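Local coordinates for protein hemagglutinin (Pseudomonas aeruginosa, PDB 6D7Y) that forms the toxic C-terminal tip of CdiA, probably the part that poisons neighbouring bacteria in contact-dependent growth inhibition and is neutralised by its immunity protein, at residues A[53-59]-A[75-81]; A[70-74]-A[84-88]. All blocks are in the same frame, centred on the assembly; numbering follows the deposited sequence.

Contact 1: residues A[53-59]-A[75-81]; sequences EIVRAPG and KRLIDGR
Lys75 drives its ammonium group into the C-terminal end of helix 40-56, where backbone carbonyls collect. Every side-chain torsion of this lysine is close to trans, from CG anti to the backbone N (chi1 -178°) outward, and the straight chain carries NZ across to the helix. There NZ donates to Ala57 O at 2.6 Å and to Ile54 O at 2.9 Å, the latter bond lying in the carbonyl plane; a weak third bond goes to Val55 O. The lysine thus ties carbonyls at the last turn of the helix, and just past it, to the sheet.

Beside the lysine lies the close apolar packing. Leu77 spreads its two methyls over the helix end, CD2 meeting Ala57 CB at 3.8 Å and CD1 meeting Ile54 CG1 at 4.0 Å, while Ile54 CD1 rests against Arg81 CB. Pro58 and Gly59, exposed at the rim, are lightly covered: Pro58 O faces Leu77 CD2 at 3.8 Å.

The Arg81 side is polar and more exposed. Arg81 NH1 reaches Glu53 OE1 at 2.7 Å, nearly along the C-O axis, with the carboxylate and guanidinium planes 77° apart. The same guanidinium grips Asp79 side-on through NE and NH2, NH2 to OD2 being 2.8 Å. Asp79 OD1 also takes the backbone N of Arg81 in an Asx turn overlapping the type I beta turn Leu77 to Gly80. Lys49 and His50 extend this network along the helix.

Set among carbonyls at the negative end of the helix dipole, Lys75 NZ is probably stabilised in its protonated form.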
# COMPACT_ATOMS: atom_id res chain seq x y z
N GLU A 53 -0.78 -0.60 -10.02
CA GLU A 53 -0.04 0.46 -10.70
C GLU A 53 1.42 0.53 -10.24
O GLU A 53 2.34 0.61 -11.06
CB GLU A 53 -0.72 1.82 -10.53
CG GLU A 53 -2.00 1.95 -11.35
CD GLU A 53 -2.73 3.28 -11.17
OE1 GLU A 53 -2.40 4.04 -10.23
OE2 GLU A 53 -3.65 3.56 -11.97
N ILE A 54 1.62 0.47 -8.92
CA ILE A 54 2.96 0.53 -8.33
C ILE A 54 3.80 -0.66 -8.77
O ILE A 54 4.99 -0.51 -9.07
CB ILE A 54 2.88 0.63 -6.78
CG1 ILE A 54 2.17 1.93 -6.38
CG2 ILE A 54 4.27 0.59 -6.17
CD1 ILE A 54 1.68 2.00 -4.94
N VAL A 55 3.19 -1.84 -8.82
CA VAL A 55 3.87 -3.04 -9.25
C VAL A 55 4.30 -2.97 -10.73
O VAL A 55 5.39 -3.38 -11.06
CB VAL A 55 2.98 -4.29 -9.03
CG1 VAL A 55 3.57 -5.52 -9.70
CG2 VAL A 55 2.78 -4.52 -7.55
N ARG A 56 3.44 -2.43 -11.59
CA ARG A 56 3.78 -2.37 -13.03
C ARG A 56 4.69 -1.20 -13.43
O ARG A 56 5.30 -1.23 -14.51
CB ARG A 56 2.53 -2.39 -13.93
CG ARG A 56 1.67 -1.14 -13.92
CD ARG A 56 0.59 -1.22 -14.99
NE ARG A 56 -0.33 -2.34 -14.78
CZ ARG A 56 -1.46 -2.30 -14.07
NH1 ARG A 56 -1.87 -1.18 -13.48
NH2 ARG A 56 -2.21 -3.39 -13.97
N ALA A 57 4.77 -0.18 -12.59
CA ALA A 57 5.60 0.99 -12.86
C ALA A 57 7.10 0.66 -12.83
O ALA A 57 7.50 -0.31 -12.20
CB ALA A 57 5.31 2.09 -11.86
N PRO A 58 7.93 1.45 -13.55
CA PRO A 58 9.36 1.20 -13.47
C PRO A 58 9.91 1.51 -12.07
O PRO A 58 9.31 2.27 -11.30
CB PRO A 58 9.93 2.16 -14.52
CG PRO A 58 8.84 2.33 -15.50
CD PRO A 58 7.58 2.33 -14.69
N GLY A 59 11.07 0.96 -11.77
CA GLY A 59 11.69 1.11 -10.48
C GLY A 59 11.78 -0.30 -9.97
O GLY A 59 11.37 -1.22 -10.65
N LYS A 75 9.24 -0.80 -2.65
CA LYS A 75 9.31 -0.17 -3.97
C LYS A 75 8.70 1.23 -3.78
O LYS A 75 7.53 1.32 -3.40
CB LYS A 75 8.55 -0.94 -5.00
CG LYS A 75 8.63 -0.33 -6.38
CD LYS A 75 7.98 -1.19 -7.43
CE LYS A 75 8.12 -0.56 -8.81
NZ LYS A 75 7.60 -1.48 -9.84
N ARG A 76 9.48 2.28 -4.04
CA ARG A 76 9.00 3.65 -3.93
C ARG A 76 9.09 4.31 -5.30
O ARG A 76 10.14 4.26 -5.95
CB ARG A 76 9.83 4.46 -2.94
CG ARG A 76 9.80 3.97 -1.51
CD ARG A 76 10.57 4.95 -0.64
NE ARG A 76 10.55 4.63 0.78
CZ ARG A 76 9.72 5.16 1.68
NH1 ARG A 76 8.76 6.02 1.32
NH2 ARG A 76 9.85 4.81 2.97
N LEU A 77 7.98 4.89 -5.74
CA LEU A 77 7.92 5.52 -7.04
C LEU A 77 8.30 6.96 -6.97
O LEU A 77 8.19 7.59 -5.94
CB LEU A 77 6.50 5.43 -7.62
CG LEU A 77 5.91 4.02 -7.79
CD1 LEU A 77 4.63 4.16 -8.58
CD2 LEU A 77 6.85 3.08 -8.53
N ILE A 78 8.73 7.48 -8.11
CA ILE A 78 9.08 8.87 -8.20
C ILE A 78 7.83 9.76 -7.87
O ILE A 78 7.99 10.83 -7.31
CB ILE A 78 9.63 9.17 -9.61
CG1 ILE A 78 10.24 10.57 -9.69
CG2 ILE A 78 8.56 8.94 -10.68
CD1 ILE A 78 11.48 10.71 -8.82
N ASP A 79 6.61 9.26 -8.14
CA ASP A 79 5.36 10.02 -7.84
C ASP A 79 4.96 10.06 -6.34
O ASP A 79 3.92 10.60 -6.00
CB ASP A 79 4.17 9.56 -8.72
CG ASP A 79 3.62 8.16 -8.37
OD1 ASP A 79 3.81 7.67 -7.23
OD2 ASP A 79 2.93 7.56 -9.24
N GLY A 80 5.77 9.44 -5.48
CA GLY A 80 5.55 9.48 -4.05
C GLY A 80 4.88 8.28 -3.44
O GLY A 80 4.97 8.08 -2.24
N ARG A 81 4.20 7.49 -4.27
CA ARG A 81 3.55 6.28 -3.80
C ARG A 81 4.57 5.14 -3.69
O ARG A 81 5.53 5.06 -4.44
CB ARG A 81 2.46 5.85 -4.76
CG ARG A 81 1.34 6.86 -4.95
CD ARG A 81 0.34 6.32 -5.97
NE ARG A 81 0.95 6.16 -7.29
CZ ARG A 81 0.43 5.48 -8.31
NH1 ARG A 81 -0.73 4.84 -8.20
NH2 ARG A 81 1.07 5.46 -9.47

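Contact 2: residues A[70-74]-A[84-88]; sequences ITFLE and RLNLD
Leu73 and Leu85 exchange both of their backbone hydrogen bonds, Leu73 N to Leu85 O and Leu85 N to Leu73 O, each 2.8 Å long. Arg84 CA adds a CA-H...O contact to Leu73 O. Further along, a water takes over: it donates to Thr71 O and accepts from Leu87 N.

The charged pair is Glu74 and Arg84, whose side chains run alongside each other in the same direction. Arg84 uses NE (2.8 Å) and NH2 (2.9 Å) on the single oxygen Glu74 OE2, both from one face of the carboxylate and about 50° out of its plane. A bend at chi3 (-77°) turns the guanidinium to the glutamate.

This is the antiparallel hairpin of strands 71-76 and 82-86, the central two of a four-stranded meander, with 62-65 and 91-95 outside them.

Aromatic contact comes from Phe72. Arg84 CD lies over one face of its ring, a CH-pi contact 3.6 Å from the centroid, while Asn86 OD1, whose amide also bonds Thr90 through ND2, sits at the ring edge.

On the face away from Glu74 and Arg84, Leu73 CB meets Leu85 CB; Leu87, past the strand, lays CD2 on Leu73 CD2 at 3.8 Å.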
# COMPACT_ATOMS: atom_id res chain seq x y z
N ILE A 70 14.18 -4.51 11.50
CA ILE A 70 13.15 -5.20 10.74
C ILE A 70 13.38 -4.87 9.28
O ILE A 70 13.54 -3.69 8.90
CB ILE A 70 11.73 -4.82 11.18
CG1 ILE A 70 11.63 -4.92 12.71
CG2 ILE A 70 10.69 -5.74 10.51
CD1 ILE A 70 10.28 -4.58 13.26
N THR A 71 13.37 -5.92 8.46
CA THR A 71 13.62 -5.79 7.00
C THR A 71 12.36 -6.03 6.18
O THR A 71 11.58 -6.93 6.47
CB THR A 71 14.71 -6.79 6.55
OG1 THR A 71 15.86 -6.63 7.38
CG2 THR A 71 15.13 -6.55 5.11
N PHE A 72 12.17 -5.19 5.17
CA PHE A 72 11.02 -5.29 4.29
C PHE A 72 11.46 -5.17 2.84
O PHE A 72 12.58 -4.72 2.57
CB PHE A 72 10.04 -4.13 4.54
CG PHE A 72 9.47 -4.05 5.93
CD1 PHE A 72 8.48 -4.91 6.32
CD2 PHE A 72 9.88 -3.06 6.80
CE1 PHE A 72 7.94 -4.82 7.59
CE2 PHE A 72 9.34 -2.96 8.06
CZ PHE A 72 8.37 -3.84 8.46
N LEU A 73 10.57 -5.54 1.92
CA LEU A 73 10.82 -5.32 0.49
C LEU A 73 10.05 -4.05 0.17
O LEU A 73 8.83 -4.02 0.34
CB LEU A 73 10.36 -6.49 -0.37
CG LEU A 73 10.93 -7.85 0.01
CD1 LEU A 73 10.28 -8.93 -0.83
CD2 LEU A 73 12.45 -7.90 -0.11
N GLU A 74 10.72 -3.03 -0.36
CA GLU A 74 10.09 -1.76 -0.62
C GLU A 74 10.32 -1.23 -2.01
O GLU A 74 11.44 -1.25 -2.50
CB GLU A 74 10.65 -0.73 0.38
CG GLU A 74 10.36 -1.08 1.82
CD GLU A 74 10.89 -0.11 2.83
OE1 GLU A 74 11.55 0.89 2.46
OE2 GLU A 74 10.68 -0.36 4.04
N ARG A 84 5.23 -1.58 0.66
CA ARG A 84 6.11 -2.27 1.54
C ARG A 84 5.52 -3.66 1.73
O ARG A 84 4.33 -3.80 2.02
CB ARG A 84 6.21 -1.57 2.89
CG ARG A 84 7.00 -2.30 3.97
CD ARG A 84 7.10 -1.45 5.23
NE ARG A 84 8.09 -0.38 5.08
CZ ARG A 84 8.15 0.73 5.82
NH1 ARG A 84 7.19 1.02 6.69
NH2 ARG A 84 9.14 1.62 5.59
N LEU A 85 6.36 -4.65 1.52
CA LEU A 85 6.03 -6.04 1.69
C LEU A 85 6.89 -6.65 2.78
O LEU A 85 8.04 -6.23 3.01
CB LEU A 85 6.33 -6.81 0.41
CG LEU A 85 5.70 -6.38 -0.91
CD1 LEU A 85 6.13 -7.35 -2.01
CD2 LEU A 85 4.18 -6.32 -0.81
N ASN A 86 6.34 -7.63 3.48
CA ASN A 86 7.14 -8.40 4.40
C ASN A 86 8.09 -9.25 3.56
O ASN A 86 7.88 -9.44 2.34
CB ASN A 86 6.23 -9.30 5.25
CG ASN A 86 5.36 -8.50 6.17
OD1 ASN A 86 5.87 -7.72 6.99
ND2 ASN A 86 4.07 -8.67 6.07
N LEU A 87 9.12 -9.79 4.18
CA LEU A 87 10.08 -10.62 3.46
C LEU A 87 9.48 -11.86 2.79
O LEU A 87 10.05 -12.36 1.81
CB LEU A 87 11.29 -11.02 4.33
CG LEU A 87 12.21 -9.86 4.69
CD1 LEU A 87 13.39 -10.39 5.53
CD2 LEU A 87 12.72 -9.19 3.42
N ASP A 88 8.33 -12.33 3.30
CA ASP A 88 7.65 -13.48 2.67
C ASP A 88 6.76 -13.06 1.49
O ASP A 88 6.06 -13.90 0.91
CB ASP A 88 6.85 -14.31 3.70
CG ASP A 88 5.72 -13.52 4.36
OD1 ASP A 88 5.48 -12.35 4.01
OD2 ASP A 88 5.06 -14.10 5.25
O HOH W 1 9.45 -8.62 6.88

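Both contacts draw on strand 71-76. Contact 1 takes its last two residues and the turn beyond, and ties them to the end of helix 40-56; contact 2 pairs the earlier part of the strand with its hairpin partner 82-86. Their centres lie about 16 Å apart, and in sequence order one segment of contact 2 comes between the two of contact 1. Lys75 follows Glu74 directly, and its backbone bonds to Val83 carry the hairpin pairing from contact 2 toward the helix end. The two contacts also touch through like charges, Arg76 NH2 standing 4.2 Å from Arg84 NH2. Arg76 gives a hydrogen bond through NH1 to the backbone O of Asp96, the C-terminal residue.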